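PDB 4TS6: Rab3 interacting molecule variant 2 from Drosophila melanogaster, which probably acts as a scaffold in transmitter release at presynaptic active zones and is represented here by its C2A domain. Local coordinates for residues C31-S36 / T70-W75; G43-A48 / L98-R103; A48-L53 / R92-T97; G111-D116 / E127-Q132. One frame throughout, in Å; residues are numbered along the deposited sequence.

Contact 1: residues C31-S36 / T70-W75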
# COMPACT_ATOMS: atom_id res chain seq x y z
N CYS A 31 7.82 -3.97 1.81
CA CYS A 31 7.73 -5.28 1.16
C CYS A 31 6.43 -5.94 1.56
O CYS A 31 5.67 -5.40 2.37
CB CYS A 31 8.89 -6.16 1.60
SG CYS A 31 8.76 -6.75 3.31
N ALA A 32 6.19 -7.11 0.98
CA ALA A 32 5.07 -7.95 1.38
C ALA A 32 5.62 -9.35 1.46
O ALA A 32 6.62 -9.64 0.82
CB ALA A 32 3.94 -7.89 0.35
N THR A 33 4.98 -10.21 2.24
CA THR A 33 5.49 -11.56 2.43
C THR A 33 4.33 -12.54 2.54
O THR A 33 3.23 -12.15 2.92
CB THR A 33 6.39 -11.64 3.70
OG1 THR A 33 7.15 -12.84 3.68
CG2 THR A 33 5.56 -11.61 4.96
N GLY A 34 4.57 -13.81 2.22
CA GLY A 34 3.58 -14.85 2.44
C GLY A 34 2.40 -14.85 1.47
O GLY A 34 1.36 -15.45 1.75
N LEU A 35 2.56 -14.20 0.33
CA LEU A 35 1.50 -14.21 -0.67
C LEU A 35 1.31 -15.62 -1.22
O LEU A 35 2.25 -16.41 -1.27
CB LEU A 35 1.82 -13.25 -1.80
CG LEU A 35 2.20 -11.83 -1.37
CD1 LEU A 35 2.43 -10.98 -2.59
CD2 LEU A 35 1.14 -11.22 -0.46
N SER A 36 0.09 -15.93 -1.64
CA SER A 36 -0.19 -17.23 -2.23
C SER A 36 0.39 -17.29 -3.64
O SER A 36 0.66 -16.25 -4.26
CB SER A 36 -1.70 -17.41 -2.34
OG SER A 36 -2.26 -16.31 -3.05
N THR A 70 7.16 -13.66 -7.80
CA THR A 70 7.59 -13.76 -6.41
C THR A 70 6.42 -13.71 -5.43
O THR A 70 5.40 -13.06 -5.71
CB THR A 70 8.58 -12.61 -6.06
OG1 THR A 70 9.03 -12.73 -4.70
CG2 THR A 70 7.90 -11.26 -6.22
N CYS A 71 6.55 -14.39 -4.30
CA CYS A 71 5.56 -14.27 -3.23
C CYS A 71 6.06 -13.36 -2.12
O CYS A 71 5.38 -13.18 -1.10
CB CYS A 71 5.21 -15.63 -2.66
SG CYS A 71 4.70 -16.80 -3.90
N GLU A 72 7.26 -12.81 -2.31
CA GLU A 72 7.88 -11.93 -1.32
C GLU A 72 8.40 -10.66 -1.98
O GLU A 72 9.60 -10.40 -1.98
CB GLU A 72 9.05 -12.66 -0.64
CG GLU A 72 8.77 -14.13 -0.31
CD GLU A 72 8.00 -14.29 0.99
OE1 GLU A 72 8.17 -13.43 1.88
OE2 GLU A 72 7.25 -15.28 1.12
N PRO A 73 7.49 -9.85 -2.55
CA PRO A 73 7.96 -8.65 -3.27
C PRO A 73 8.58 -7.61 -2.33
O PRO A 73 8.05 -7.38 -1.25
CB PRO A 73 6.66 -8.07 -3.86
CG PRO A 73 5.57 -8.52 -2.87
CD PRO A 73 6.02 -9.93 -2.49
N ARG A 74 9.67 -6.99 -2.76
CA ARG A 74 10.23 -5.85 -2.02
C ARG A 74 10.24 -4.63 -2.93
O ARG A 74 10.73 -4.69 -4.07
CB ARG A 74 11.64 -6.16 -1.52
CG ARG A 74 11.75 -7.45 -0.71
CD ARG A 74 13.13 -7.66 -0.10
NE ARG A 74 13.50 -6.56 0.79
CZ ARG A 74 13.19 -6.52 2.08
NH1 ARG A 74 12.52 -7.51 2.64
NH2 ARG A 74 13.56 -5.49 2.83
N TRP A 75 9.70 -3.51 -2.45
CA TRP A 75 9.66 -2.29 -3.26
C TRP A 75 10.57 -1.19 -2.70
O TRP A 75 11.24 -0.50 -3.46
CB TRP A 75 8.23 -1.77 -3.40
CG TRP A 75 7.25 -2.76 -3.98
CD1 TRP A 75 7.09 -3.11 -5.30
CD2 TRP A 75 6.27 -3.51 -3.25
NE1 TRP A 75 6.08 -4.05 -5.42
CE2 TRP A 75 5.56 -4.30 -4.18
CE3 TRP A 75 5.92 -3.59 -1.89
CZ2 TRP A 75 4.52 -5.17 -3.79
CZ3 TRP A 75 4.90 -4.44 -1.51
CH2 TRP A 75 4.21 -5.22 -2.45

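Contact 2: residues G43-A48 / L98-R103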
# COMPACT_ATOMS: atom_id res chain seq x y z
N GLY A 43 4.12 -18.07 -9.71
CA GLY A 43 4.23 -17.02 -8.72
C GLY A 43 3.52 -15.78 -9.22
O GLY A 43 3.13 -15.68 -10.39
N ARG A 44 3.35 -14.83 -8.32
CA ARG A 44 2.65 -13.62 -8.71
C ARG A 44 3.64 -12.55 -9.16
O ARG A 44 4.85 -12.70 -9.00
CB ARG A 44 1.82 -13.13 -7.52
CG ARG A 44 0.82 -14.16 -7.07
CD ARG A 44 -0.26 -13.57 -6.19
NE ARG A 44 -1.18 -14.61 -5.74
CZ ARG A 44 -2.38 -14.83 -6.27
NH1 ARG A 44 -3.14 -15.81 -5.80
NH2 ARG A 44 -2.81 -14.08 -7.28
N ASN A 45 3.09 -11.49 -9.74
CA ASN A 45 3.87 -10.32 -10.12
C ASN A 45 3.23 -9.13 -9.46
O ASN A 45 2.48 -8.38 -10.10
CB ASN A 45 3.85 -10.12 -11.64
CG ASN A 45 4.29 -11.35 -12.39
OD1 ASN A 45 5.43 -11.81 -12.24
ND2 ASN A 45 3.41 -11.89 -13.23
N PRO A 46 3.52 -8.95 -8.17
CA PRO A 46 2.83 -8.00 -7.29
C PRO A 46 3.24 -6.54 -7.45
O PRO A 46 4.42 -6.24 -7.61
CB PRO A 46 3.24 -8.49 -5.87
CG PRO A 46 3.95 -9.81 -6.05
CD PRO A 46 4.52 -9.76 -7.44
N TYR A 47 2.26 -5.64 -7.43
CA TYR A 47 2.48 -4.21 -7.28
C TYR A 47 1.39 -3.70 -6.39
O TYR A 47 0.38 -4.39 -6.17
CB TYR A 47 2.42 -3.45 -8.62
CG TYR A 47 1.08 -3.51 -9.32
CD1 TYR A 47 0.75 -4.58 -10.15
CD2 TYR A 47 0.15 -2.49 -9.18
CE1 TYR A 47 -0.48 -4.63 -10.82
CE2 TYR A 47 -1.07 -2.53 -9.84
CZ TYR A 47 -1.38 -3.59 -10.66
OH TYR A 47 -2.61 -3.61 -11.31
N ALA A 48 1.57 -2.49 -5.87
CA ALA A 48 0.58 -1.95 -4.95
C ALA A 48 0.06 -0.63 -5.46
O ALA A 48 0.78 0.12 -6.12
CB ALA A 48 1.18 -1.80 -3.56
N LEU A 98 -2.98 -4.58 -2.99
CA LEU A 98 -2.02 -5.38 -3.76
C LEU A 98 -2.71 -6.05 -4.93
O LEU A 98 -3.80 -6.61 -4.78
CB LEU A 98 -1.37 -6.46 -2.89
CG LEU A 98 0.01 -6.14 -2.32
CD1 LEU A 98 -0.05 -4.83 -1.59
CD2 LEU A 98 0.50 -7.23 -1.38
N TRP A 99 -2.02 -6.05 -6.07
CA TRP A 99 -2.54 -6.57 -7.32
C TRP A 99 -1.51 -7.47 -7.96
O TRP A 99 -0.31 -7.26 -7.78
CB TRP A 99 -2.80 -5.40 -8.25
CG TRP A 99 -3.85 -4.46 -7.73
CD1 TRP A 99 -3.66 -3.34 -6.97
CD2 TRP A 99 -5.25 -4.60 -7.91
NE1 TRP A 99 -4.87 -2.76 -6.69
CE2 TRP A 99 -5.87 -3.52 -7.25
CE3 TRP A 99 -6.06 -5.52 -8.59
CZ2 TRP A 99 -7.26 -3.34 -7.24
CZ3 TRP A 99 -7.43 -5.35 -8.58
CH2 TRP A 99 -8.02 -4.27 -7.91
N ASP A 100 -1.97 -8.47 -8.71
CA ASP A 100 -1.09 -9.43 -9.37
C ASP A 100 -1.10 -9.02 -10.82
O ASP A 100 -2.14 -9.07 -11.46
CB ASP A 100 -1.63 -10.84 -9.19
CG ASP A 100 -0.73 -11.90 -9.79
OD1 ASP A 100 0.41 -11.59 -10.19
OD2 ASP A 100 -1.16 -13.08 -9.86
N TYR A 101 0.03 -8.52 -11.32
CA TYR A 101 0.09 -8.10 -12.71
C TYR A 101 -0.03 -9.29 -13.67
O TYR A 101 0.80 -10.21 -13.64
CB TYR A 101 1.36 -7.30 -12.97
CG TYR A 101 1.63 -7.03 -14.43
CD1 TYR A 101 0.89 -6.10 -15.13
CD2 TYR A 101 2.64 -7.70 -15.09
CE1 TYR A 101 1.15 -5.85 -16.48
CE2 TYR A 101 2.91 -7.46 -16.43
CZ TYR A 101 2.15 -6.53 -17.12
OH TYR A 101 2.42 -6.29 -18.44
N VAL A 102 -1.08 -9.25 -14.49
CA VAL A 102 -1.33 -10.27 -15.50
C VAL A 102 -1.10 -9.61 -16.85
O VAL A 102 -1.75 -8.63 -17.18
CB VAL A 102 -2.77 -10.81 -15.40
CG1 VAL A 102 -3.03 -11.83 -16.50
CG2 VAL A 102 -3.00 -11.43 -13.99
N ARG A 103 -0.15 -10.13 -17.63
CA ARG A 103 0.30 -9.39 -18.81
C ARG A 103 -0.79 -9.26 -19.87
O ARG A 103 -0.94 -8.21 -20.48
CB ARG A 103 1.57 -10.01 -19.40
CG ARG A 103 2.02 -9.36 -20.71
CD ARG A 103 3.32 -9.99 -21.25
NE ARG A 103 4.43 -9.87 -20.31
CZ ARG A 103 5.15 -8.76 -20.15
NH1 ARG A 103 4.87 -7.67 -20.87
NH2 ARG A 103 6.14 -8.72 -19.28

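Contact 3: residues A48-L53 / R92-T97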
# COMPACT_ATOMS: atom_id res chain seq x y z
N ALA A 48 1.57 -2.49 -5.87
CA ALA A 48 0.58 -1.95 -4.95
C ALA A 48 0.06 -0.63 -5.46
O ALA A 48 0.78 0.12 -6.12
CB ALA A 48 1.18 -1.80 -3.56
N LYS A 49 -1.20 -0.36 -5.16
CA LYS A 49 -1.76 0.93 -5.45
C LYS A 49 -2.13 1.56 -4.12
O LYS A 49 -2.57 0.86 -3.21
CB LYS A 49 -3.01 0.78 -6.33
CG LYS A 49 -2.89 1.46 -7.68
CD LYS A 49 -3.45 0.62 -8.83
CE LYS A 49 -4.97 0.57 -8.85
NZ LYS A 49 -5.48 0.02 -10.15
N VAL A 50 -1.96 2.87 -3.99
CA VAL A 50 -2.29 3.53 -2.73
C VAL A 50 -3.18 4.72 -3.06
O VAL A 50 -2.90 5.46 -4.01
CB VAL A 50 -1.04 4.07 -2.04
CG1 VAL A 50 -1.38 4.67 -0.67
CG2 VAL A 50 -0.00 2.96 -1.89
N PHE A 51 -4.24 4.90 -2.27
CA PHE A 51 -5.10 6.08 -2.41
C PHE A 51 -5.26 6.71 -1.06
O PHE A 51 -5.31 6.00 -0.05
CB PHE A 51 -6.49 5.68 -2.89
CG PHE A 51 -6.57 5.44 -4.36
CD1 PHE A 51 -6.28 4.20 -4.89
CD2 PHE A 51 -6.94 6.47 -5.21
CE1 PHE A 51 -6.36 3.98 -6.27
CE2 PHE A 51 -7.02 6.26 -6.58
CZ PHE A 51 -6.73 5.01 -7.10
N LEU A 52 -5.35 8.04 -1.01
CA LEU A 52 -5.72 8.69 0.25
C LEU A 52 -7.18 9.08 0.14
O LEU A 52 -7.50 10.13 -0.43
CB LEU A 52 -4.85 9.93 0.51
CG LEU A 52 -5.14 10.69 1.81
CD1 LEU A 52 -4.85 9.78 3.01
CD2 LEU A 52 -4.29 11.94 1.87
N LEU A 53 -8.06 8.24 0.66
CA LEU A 53 -9.51 8.40 0.47
C LEU A 53 -10.03 9.51 1.38
O LEU A 53 -9.44 9.76 2.43
CB LEU A 53 -10.24 7.09 0.75
CG LEU A 53 -9.85 5.89 -0.11
CD1 LEU A 53 -10.70 4.70 0.29
CD2 LEU A 53 -10.06 6.22 -1.55
N ARG A 92 -10.02 10.55 7.03
CA ARG A 92 -9.47 9.96 5.81
C ARG A 92 -8.92 8.56 6.03
O ARG A 92 -8.62 8.16 7.16
CB ARG A 92 -8.39 10.86 5.21
CG ARG A 92 -8.88 12.26 4.97
CD ARG A 92 -8.09 12.91 3.87
NE ARG A 92 -8.18 14.36 4.01
CZ ARG A 92 -7.74 15.23 3.10
NH1 ARG A 92 -7.20 14.78 1.97
NH2 ARG A 92 -7.86 16.53 3.33
N LEU A 93 -8.81 7.81 4.94
CA LEU A 93 -8.33 6.43 5.01
C LEU A 93 -7.18 6.26 4.03
O LEU A 93 -7.26 6.75 2.91
CB LEU A 93 -9.44 5.45 4.62
CG LEU A 93 -10.69 5.42 5.49
CD1 LEU A 93 -11.67 4.40 4.94
CD2 LEU A 93 -10.33 5.08 6.91
N LEU A 94 -6.12 5.59 4.45
CA LEU A 94 -5.09 5.20 3.49
C LEU A 94 -5.43 3.79 3.02
O LEU A 94 -5.49 2.86 3.82
CB LEU A 94 -3.70 5.21 4.13
CG LEU A 94 -2.53 5.07 3.14
CD1 LEU A 94 -2.39 6.36 2.37
CD2 LEU A 94 -1.24 4.72 3.86
N GLU A 95 -5.68 3.64 1.72
CA GLU A 95 -6.13 2.35 1.18
C GLU A 95 -5.00 1.83 0.31
O GLU A 95 -4.68 2.42 -0.73
CB GLU A 95 -7.40 2.54 0.33
CG GLU A 95 -8.04 1.23 -0.18
CD GLU A 95 -9.02 1.46 -1.33
OE1 GLU A 95 -10.25 1.26 -1.14
OE2 GLU A 95 -8.54 1.84 -2.42
N VAL A 96 -4.37 0.74 0.75
CA VAL A 96 -3.27 0.14 0.01
C VAL A 96 -3.77 -1.19 -0.52
O VAL A 96 -4.18 -2.07 0.25
CB VAL A 96 -2.04 -0.12 0.91
CG1 VAL A 96 -0.90 -0.73 0.09
CG2 VAL A 96 -1.58 1.17 1.62
N THR A 97 -3.73 -1.36 -1.84
CA THR A 97 -4.24 -2.58 -2.43
C THR A 97 -3.14 -3.28 -3.22
O THR A 97 -2.45 -2.64 -4.01
CB THR A 97 -5.42 -2.29 -3.37
OG1 THR A 97 -6.41 -1.52 -2.67
CG2 THR A 97 -6.03 -3.57 -3.85
O HOH W 1 -7.74 12.82 0.35

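Contact 4: residues G111-D116 / E127-Q132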
# COMPACT_ATOMS: atom_id res chain seq x y z
N GLY A 111 -5.15 -8.45 -2.14
CA GLY A 111 -5.52 -8.10 -0.77
C GLY A 111 -5.30 -6.63 -0.52
O GLY A 111 -4.69 -5.93 -1.33
N GLU A 112 -5.78 -6.15 0.63
CA GLU A 112 -5.74 -4.73 0.89
C GLU A 112 -5.45 -4.50 2.36
O GLU A 112 -5.68 -5.37 3.20
CB GLU A 112 -7.09 -4.07 0.54
CG GLU A 112 -8.23 -4.55 1.46
CD GLU A 112 -9.51 -3.75 1.30
OE1 GLU A 112 -10.38 -3.85 2.20
OE2 GLU A 112 -9.65 -3.05 0.27
N VAL A 113 -4.89 -3.33 2.65
CA VAL A 113 -4.70 -2.87 4.02
C VAL A 113 -5.28 -1.48 4.02
O VAL A 113 -4.93 -0.65 3.18
CB VAL A 113 -3.20 -2.83 4.40
CG1 VAL A 113 -3.00 -2.10 5.72
CG2 VAL A 113 -2.63 -4.24 4.50
N VAL A 114 -6.22 -1.24 4.92
CA VAL A 114 -6.85 0.06 4.99
C VAL A 114 -6.57 0.66 6.36
O VAL A 114 -6.85 0.04 7.39
CB VAL A 114 -8.37 -0.01 4.75
CG1 VAL A 114 -8.98 1.38 4.81
CG2 VAL A 114 -8.65 -0.62 3.39
N ILE A 115 -5.98 1.85 6.36
CA ILE A 115 -5.60 2.45 7.64
C ILE A 115 -6.48 3.65 7.98
O ILE A 115 -6.64 4.55 7.17
CB ILE A 115 -4.11 2.81 7.65
CG1 ILE A 115 -3.29 1.50 7.65
CG2 ILE A 115 -3.76 3.63 8.88
CD1 ILE A 115 -1.80 1.68 7.40
N ASP A 116 -7.07 3.62 9.18
CA ASP A 116 -7.86 4.74 9.70
C ASP A 116 -6.88 5.74 10.32
O ASP A 116 -6.45 5.57 11.46
CB ASP A 116 -8.87 4.24 10.74
CG ASP A 116 -10.01 5.24 11.00
OD1 ASP A 116 -9.83 6.46 10.77
OD2 ASP A 116 -11.09 4.80 11.46
N GLU A 127 5.68 -1.36 10.36
CA GLU A 127 4.68 -2.21 11.00
C GLU A 127 4.16 -3.22 9.99
O GLU A 127 4.20 -2.97 8.80
CB GLU A 127 3.52 -1.36 11.51
CG GLU A 127 3.89 -0.39 12.62
CD GLU A 127 2.66 0.31 13.19
OE1 GLU A 127 1.54 -0.02 12.75
OE2 GLU A 127 2.83 1.16 14.09
N TRP A 128 3.65 -4.36 10.47
CA TRP A 128 3.10 -5.37 9.58
C TRP A 128 1.58 -5.43 9.65
O TRP A 128 1.00 -5.43 10.73
CB TRP A 128 3.67 -6.74 9.91
CG TRP A 128 5.11 -6.89 9.57
CD1 TRP A 128 6.19 -6.62 10.38
CD2 TRP A 128 5.65 -7.38 8.34
NE1 TRP A 128 7.36 -6.90 9.71
CE2 TRP A 128 7.06 -7.38 8.46
CE3 TRP A 128 5.08 -7.81 7.13
CZ2 TRP A 128 7.90 -7.78 7.43
CZ3 TRP A 128 5.92 -8.22 6.11
CH2 TRP A 128 7.31 -8.21 6.26
N TYR A 129 0.95 -5.49 8.48
CA TYR A 129 -0.51 -5.52 8.42
C TYR A 129 -0.99 -6.71 7.62
O TYR A 129 -0.51 -6.97 6.51
CB TYR A 129 -1.01 -4.24 7.74
CG TYR A 129 -0.66 -2.99 8.50
CD1 TYR A 129 0.55 -2.35 8.30
CD2 TYR A 129 -1.54 -2.45 9.42
CE1 TYR A 129 0.87 -1.19 9.00
CE2 TYR A 129 -1.24 -1.30 10.11
CZ TYR A 129 -0.03 -0.67 9.90
OH TYR A 129 0.27 0.47 10.60
N GLN A 130 -1.96 -7.42 8.18
CA GLN A 130 -2.53 -8.60 7.55
C GLN A 130 -3.31 -8.16 6.32
O GLN A 130 -4.11 -7.23 6.40
CB GLN A 130 -3.47 -9.29 8.52
CG GLN A 130 -3.79 -10.71 8.15
CD GLN A 130 -2.57 -11.59 8.19
OE1 GLN A 130 -1.69 -11.42 9.04
NE2 GLN A 130 -2.49 -12.54 7.26
N LEU A 131 -3.07 -8.78 5.17
CA LEU A 131 -3.85 -8.43 3.99
C LEU A 131 -5.29 -8.91 4.22
O LEU A 131 -5.50 -9.98 4.79
CB LEU A 131 -3.28 -9.08 2.72
CG LEU A 131 -1.98 -8.48 2.17
CD1 LEU A 131 -1.52 -9.24 0.93
CD2 LEU A 131 -2.16 -7.03 1.82
N GLN A 132 -6.26 -8.10 3.81
CA GLN A 132 -7.67 -8.42 4.02
C GLN A 132 -8.38 -8.57 2.69
O GLN A 132 -7.95 -8.01 1.68
CB GLN A 132 -8.35 -7.33 4.85
CG GLN A 132 -7.69 -7.06 6.19
CD GLN A 132 -8.09 -8.06 7.25
OE1 GLN A 132 -9.14 -8.69 7.15
NE2 GLN A 132 -7.25 -8.22 8.27
OXT GLN A 132 -9.41 -9.23 2.59

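Contact 1: residues C31-S36 / T70-W75
Leu35 carries CG anti to its carbonyl carbon (chi1 -51°) with an extended chi2, and this sends CD1 tip to tip against the Pro73 ring, 3.7 Å from Pro73 CD. Glu72 bends its chain at chi2 (-82°), so OE2 comes to Gly34 N, which donates to it at 3.2 Å from above the carboxylate plane. Gly34 has positive phi, a backbone conformation that favours glycine. The backbones run antiparallel and pair at Cys31 and Arg74. Next to that pair, Ala32 N gives a bond to Pro73 O at 2.9 Å, nearly along the C=O axis. A weak bond from Leu35 N to Cys71 O follows. Ala32 CB rests on Pro73 CG and on Trp75 CH2, at 3.7 and 3.9 Å. Pro73 CB lies over one face of the Trp75 indole, toward its rim, and completes an apolar patch. Cys31 CB lies over one face of the Arg74 guanidinium, toward its rim. This is an antiparallel strand pairing that runs on into loops at one end of the C2 beta-sandwich. Strand 24-33 lies between strand 74-81 and strand 11-19 in its sheet. Pro46 of the other sheet touches Leu35, Pro73 and Trp75, and Leu131 packs on Leu35.

Contact 2: residues G43-A48 / L98-R103
Leu98 starts the second segment opposite Ala48, with its CD1 3.8 Å from Ala48 CB on the face that looks toward strand 24-33. Trp99 pairs with Tyr47 through two backbone bonds, Trp99 N to Tyr47 O and Tyr47 N to Trp99 O. Tyr47 CG takes the crowded position between backbone N and carbonyl carbon (chi1 63°). This lays the phenol over Trp99, with Trp99 CB over one face in a CH-pi contact, 3.7 Å from the ring centroid. The phenol and the five-membered ring of Trp99 are only slightly tilted but displaced along their planes, with little overlap. Tyr47 OH is hydrogen-bonded to Asn107 ND2. Asp100 holds CG anti to its backbone N (chi1 -177°), which turns the carboxylate to the 43-48 segment. Asn45 N donates to Asp100 OD1 at 2.7 Å, almost straight (176°). Arg44 NH2 forms a salt bridge to Asp100 OD2 at 3.2 Å, though its hydrogen bond is weak. Tyr101 N donates to Asn45 O at 2.7 Å, and Asn45 ND2 returns a bond to Tyr101 O at 3.1 Å, nearly in the amide plane. Asn45 OD1 accepts from Thr69 N. Arg38 also bridges to Asp100 OD2, and Arg44 NE bonds to Ser36 O. The buried carboxylate is thus gripped by a backbone N-H and two arginines, which should favour its charged form.

Contact 3: residues A48-L53 / R92-T97
The buried side of this strand pair is the face of Val50, Leu52, Leu94 and Val96, and its tight point is Val50 against Leu94. Val50 has CG1 anti to its backbone N (chi1 -176°), and this methyl meets Leu94 CD1 obliquely at 3.6 Å. Leu94 likewise has CG anti to its backbone N, so its branch leans toward the partner strand. Val50 CG1 also lies 4.2 Å from Val96 CG2, and Leu52 CD1 stands 4.3 Å from Leu94 CD1. Leu29 and Val27 of strand 24-33 and Tyr81 of strand 74-81 pack on this buried face. The other face, with Lys49, Phe51, Leu53, Leu93, Glu95 and Thr97, is the more solvent-facing one. Glu95 extends its chain alongside Phe51, with the carboxylate turned nearly perpendicular to the ring. Its CB and OE1 brush Leu53 CD1, while OE1 makes its salt bridge to Arg56. Arg56 also has a cation-pi contact with Phe51. At the Leu53 end Arg92 runs extended from CG to NE. A water donates to Leu52 O at 2.8 Å and accepts a weak bond from Arg92 NH1. Six backbone bonds join the strands in antiparallel pairs. Glu95 N to Phe51 O is nearly straight at 178°. Leu93 N to Leu53 O is the longest at 3.2 Å, with the donor above the carbonyl plane. The chemistry is two-sided: the apolar face builds the interior of the domain, while the other carries charged groups, Glu95 paired with Arg56 and Lys49 lying against Trp99.

Contact 4: residues G111-D116 / E127-Q132
The Tyr129 ring has Ile115 CD1 over one face, a CH-pi contact 4.2 Å from the centroid and displaced toward the hydroxyl end of the ring. Val113 meets the base of the same side chain: its CG1 and CG2 both lie 3.6 Å from Tyr129 CB. Both valine and isoleucine cross the tyrosine at about a right angle. Tyr129 CG is anti to its carbonyl carbon (chi1 -62°), which brings the ring alongside strand 108-116. Tyr129 OH is hydrogen-bonded to His120 NE2. Farther along, Leu131 CD2 packs on Val113 CG2 at 3.9 Å. Gly111, without a side chain, lets its backbone come close to Leu131. The polar part is a backbone pair. Gln132 N donates to Glu112 O at 2.9 Å, and Glu112 N donates to Gln132 O at 3.0 Å, on a lone pair in the carbonyl plane. That acceptor belongs to the C-terminal carboxylate, so the chain end is fastened to strand 108-116. The axes of segments 111-116 and 127-130 come no closer than 7.4 Å, at 121°. They lie on edge strands of different sheets, and apolar side chains meeting between two four-stranded antiparallel sheets are typical of the C2 beta-sandwich.

From the N terminus, strand 24-33 runs into the 31-36 segment, and contact 1 closes the loop from there to 70-75. Contact 2 opens at 43-48 inside that loop and closes beyond it at 98-103, so the two cross. Contact 3 is nested within contact 2, shares Ala48 with it and extends the same strand pair; it also crosses contact 1. Contact 4 follows all three in series and binds the C-terminal end. Contact 1 joins strands of one sheet, contacts 2 and 3 join strands of the other, and contact 4 spans the two sheets. Strand 93-100 also pairs with strand 108-116, which joins contact 3 to contact 4.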